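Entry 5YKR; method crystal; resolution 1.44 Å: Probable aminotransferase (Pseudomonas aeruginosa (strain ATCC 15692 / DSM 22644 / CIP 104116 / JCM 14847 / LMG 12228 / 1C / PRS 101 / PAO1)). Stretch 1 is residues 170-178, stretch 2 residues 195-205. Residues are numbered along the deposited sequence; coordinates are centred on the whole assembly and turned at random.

Stretch 1 (170-178) VDESQVEFD
Stretch 2 (195-205) RHATTTRLVEF

Stretch 1 enters as a 3-10 segment, 171-173, and continues as strand 175-177; stretch 2 is extended as a strand through T200 to L202. The strands run in the same general sense, their axes 42° apart and 7.9 Å at closest approach, too far for backbone pairing, so side chains fill the gap. CA atoms are nearest at E172 and T200 (6.2 Å) and at E176 and L202 (7.6 Å); the two stretches bury 517 Å².

H196 (phi/psi -68/-21, chi1 m, chi2 -91°) points toward stretch 1. V175, chi1 m in an extended backbone (-135/161), sets CG1 over one ring face, 3.6 Å from the centroid of H196 and 23° off its normal, a CH-pi contact. E172 O lies near the ring plane, 3.7 Å from H196 ND1, which is buried without any hydrogen-bonding partner. The O of a water lies 3.4 Å from H196 NE2, a weak hydrogen bond; the same O is 2.9 Å from Q174 O, in reach for a hydrogen bond, so the water bridges the stretches at most weakly.

Residues 196-198 have helical phi/psi, and T200 N donates a hydrogen bond to H196 O (2.9 Å) just where the chain becomes extended. T199 points toward stretch 1, its CB 3.9 Å from E172 CG; chi1 is p. T200 (-142/140, chi1 m) makes the direct hydrogen bond between the stretches: OG1 donates to E172 O at 2.7 Å.

R201 points away, as strand alternation predicts, and L202 (-105/136, chi1 t, chi2 p) points back. Its CD1 lies 3.8 Å from V175 CG2, while its CD2 sits over one face of F177, a CH-pi contact, 3.6 Å from the centroid and 2° off the normal. F177 has chi1 m and chi2 -57°.

V203 again points away; its C meets the F177 ring edge, 4.0 Å from CE2. E204, chi1 and chi2 both m, starts sideways, but its end approaches: OE2 lies 3.6 Å from F177 CD2, near the ring plane.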

# COMPACT_ATOMS: atom_id res chain seq x y z
N VAL A 170 -7.23 -3.94 7.66
CA VAL A 170 -6.89 -5.33 8.04
C VAL A 170 -8.26 -5.96 8.35
O VAL A 170 -8.85 -5.68 9.42
CB VAL A 170 -5.96 -5.39 9.27
CG1 VAL A 170 -5.70 -6.83 9.67
CG2 VAL A 170 -4.65 -4.65 9.00
N ASP A 171 -8.81 -6.74 7.43
CA ASP A 171 -10.23 -7.15 7.57
C ASP A 171 -10.48 -7.93 8.83
O ASP A 171 -11.53 -7.74 9.46
CB ASP A 171 -10.61 -8.00 6.35
CG ASP A 171 -10.69 -7.22 5.03
OD1 ASP A 171 -10.62 -5.98 4.99
OD2 ASP A 171 -10.89 -7.89 3.97
N GLU A 172 -9.53 -8.77 9.27
CA GLU A 172 -9.71 -9.57 10.49
C GLU A 172 -9.88 -8.73 11.75
O GLU A 172 -10.40 -9.22 12.75
CB GLU A 172 -8.54 -10.52 10.77
CG GLU A 172 -8.12 -11.42 9.69
CD GLU A 172 -6.95 -10.81 8.97
OE1 GLU A 172 -7.21 -9.77 8.33
OE2 GLU A 172 -5.81 -11.35 9.06
N SER A 173 -9.42 -7.47 11.70
CA SER A 173 -9.54 -6.60 12.86
C SER A 173 -10.85 -5.84 12.95
O SER A 173 -11.10 -5.17 13.96
CB SER A 173 -8.40 -5.54 12.87
OG SER A 173 -8.56 -4.55 11.84
N GLN A 174 -11.67 -5.92 11.90
CA GLN A 174 -12.85 -5.04 11.73
C GLN A 174 -14.06 -5.66 12.45
O GLN A 174 -15.06 -6.02 11.84
CB GLN A 174 -13.16 -4.79 10.27
CG GLN A 174 -12.00 -4.25 9.44
CD GLN A 174 -11.68 -2.79 9.61
OE1 GLN A 174 -12.19 -2.13 10.55
NE2 GLN A 174 -10.86 -2.24 8.69
N VAL A 175 -13.96 -5.70 13.78
CA VAL A 175 -14.95 -6.32 14.66
C VAL A 175 -15.20 -5.38 15.83
O VAL A 175 -14.37 -4.52 16.14
CB VAL A 175 -14.54 -7.71 15.17
CG1 VAL A 175 -14.56 -8.72 14.03
CG2 VAL A 175 -13.20 -7.66 15.86
N GLU A 176 -16.34 -5.59 16.50
CA GLU A 176 -16.67 -4.88 17.75
C GLU A 176 -17.53 -5.80 18.60
O GLU A 176 -18.02 -6.83 18.13
CB GLU A 176 -17.41 -3.58 17.47
CG GLU A 176 -18.82 -3.75 16.94
CD GLU A 176 -19.45 -2.46 16.47
OE1 GLU A 176 -18.74 -1.59 15.97
OE2 GLU A 176 -20.72 -2.37 16.54
N PHE A 177 -17.72 -5.41 19.86
CA PHE A 177 -18.68 -6.12 20.71
C PHE A 177 -20.06 -5.48 20.53
O PHE A 177 -20.20 -4.26 20.62
CB PHE A 177 -18.30 -6.07 22.15
CG PHE A 177 -17.17 -7.00 22.55
CD1 PHE A 177 -17.28 -8.36 22.32
CD2 PHE A 177 -16.03 -6.54 23.19
CE1 PHE A 177 -16.28 -9.22 22.68
CE2 PHE A 177 -15.05 -7.40 23.55
CZ PHE A 177 -15.17 -8.75 23.30
N ASP A 178 -21.08 -6.33 20.39
CA ASP A 178 -22.47 -5.87 20.41
C ASP A 178 -22.95 -5.77 21.88
O ASP A 178 -22.19 -5.99 22.81
CB ASP A 178 -23.36 -6.73 19.50
CG ASP A 178 -23.66 -8.10 20.06
OD1 ASP A 178 -23.30 -8.39 21.21
OD2 ASP A 178 -24.29 -8.87 19.29
N ARG A 195 -15.84 -14.72 7.77
CA ARG A 195 -16.57 -15.09 8.98
C ARG A 195 -15.58 -14.89 10.13
O ARG A 195 -14.69 -15.71 10.35
CB ARG A 195 -17.05 -16.55 8.92
CG ARG A 195 -18.53 -16.70 8.53
CD ARG A 195 -19.14 -18.06 8.94
NE ARG A 195 -18.91 -18.48 10.35
CZ ARG A 195 -18.24 -19.57 10.75
NH1 ARG A 195 -17.71 -20.44 9.88
NH2 ARG A 195 -18.11 -19.80 12.06
N HIS A 196 -15.75 -13.80 10.89
CA HIS A 196 -14.70 -13.42 11.83
C HIS A 196 -14.54 -14.42 12.99
O HIS A 196 -13.47 -14.49 13.59
CB HIS A 196 -14.93 -12.04 12.42
CG HIS A 196 -14.75 -10.94 11.44
ND1 HIS A 196 -13.54 -10.28 11.21
CD2 HIS A 196 -15.66 -10.32 10.66
CE1 HIS A 196 -13.74 -9.36 10.29
NE2 HIS A 196 -15.01 -9.36 9.94
N ALA A 197 -15.56 -15.22 13.29
CA ALA A 197 -15.36 -16.26 14.29
C ALA A 197 -14.22 -17.24 13.92
O ALA A 197 -13.65 -17.88 14.81
CB ALA A 197 -16.66 -17.02 14.50
N THR A 198 -13.90 -17.36 12.63
CA THR A 198 -12.84 -18.24 12.20
C THR A 198 -11.45 -17.60 12.20
O THR A 198 -10.46 -18.30 12.16
CB THR A 198 -13.12 -18.83 10.80
OG1 THR A 198 -12.87 -17.85 9.79
CG2 THR A 198 -14.56 -19.37 10.69
N THR A 199 -11.39 -16.26 12.23
CA THR A 199 -10.12 -15.53 12.14
C THR A 199 -9.70 -14.77 13.37
O THR A 199 -8.52 -14.43 13.49
CB THR A 199 -10.17 -14.49 11.00
OG1 THR A 199 -11.23 -13.57 11.22
CG2 THR A 199 -10.45 -15.18 9.66
N THR A 200 -10.63 -14.47 14.28
CA THR A 200 -10.42 -13.43 15.26
C THR A 200 -11.01 -13.80 16.61
O THR A 200 -12.10 -14.38 16.68
CB THR A 200 -11.08 -12.11 14.77
OG1 THR A 200 -10.72 -11.87 13.40
CG2 THR A 200 -10.77 -10.93 15.65
N ARG A 201 -10.26 -13.45 17.67
CA ARG A 201 -10.78 -13.43 19.04
C ARG A 201 -10.69 -11.99 19.53
O ARG A 201 -9.66 -11.33 19.38
CB ARG A 201 -10.09 -14.41 19.96
CG ARG A 201 -10.33 -15.87 19.58
CD ARG A 201 -9.66 -16.83 20.58
NE ARG A 201 -9.88 -18.24 20.23
CZ ARG A 201 -11.03 -18.88 20.43
NH1 ARG A 201 -12.07 -18.28 21.04
NH2 ARG A 201 -11.15 -20.12 20.05
N LEU A 202 -11.79 -11.46 20.03
CA LEU A 202 -11.88 -10.07 20.49
C LEU A 202 -11.88 -10.00 22.00
O LEU A 202 -12.55 -10.79 22.68
CB LEU A 202 -13.13 -9.45 19.93
CG LEU A 202 -13.33 -7.97 20.17
CD1 LEU A 202 -12.20 -7.14 19.53
CD2 LEU A 202 -14.72 -7.46 19.70
N VAL A 203 -11.11 -9.06 22.53
CA VAL A 203 -11.01 -8.78 23.95
C VAL A 203 -11.07 -7.28 24.18
O VAL A 203 -10.73 -6.52 23.27
CB VAL A 203 -9.67 -9.39 24.48
CG1 VAL A 203 -9.54 -9.28 25.95
CG2 VAL A 203 -9.51 -10.86 24.05
N GLU A 204 -11.47 -6.83 25.35
CA GLU A 204 -11.27 -5.42 25.72
C GLU A 204 -9.82 -5.24 26.18
O GLU A 204 -9.22 -6.13 26.82
CB GLU A 204 -12.19 -4.97 26.87
CG GLU A 204 -13.65 -4.78 26.51
CD GLU A 204 -13.97 -3.63 25.59
OE1 GLU A 204 -13.12 -2.77 25.28
OE2 GLU A 204 -15.13 -3.60 25.13
N PHE A 205 -9.29 -4.05 25.90
CA PHE A 205 -7.97 -3.63 26.46
C PHE A 205 -8.05 -3.66 27.98
O PHE A 205 -9.14 -3.55 28.58
CB PHE A 205 -7.67 -2.23 25.95
CG PHE A 205 -6.22 -1.82 25.88
CD1 PHE A 205 -5.34 -2.47 25.07
CD2 PHE A 205 -5.78 -0.62 26.50
CE1 PHE A 205 -4.04 -2.05 24.93
CE2 PHE A 205 -4.49 -0.17 26.33
CZ PHE A 205 -3.61 -0.90 25.56
O HOH W 1 -16.12 -6.30 9.14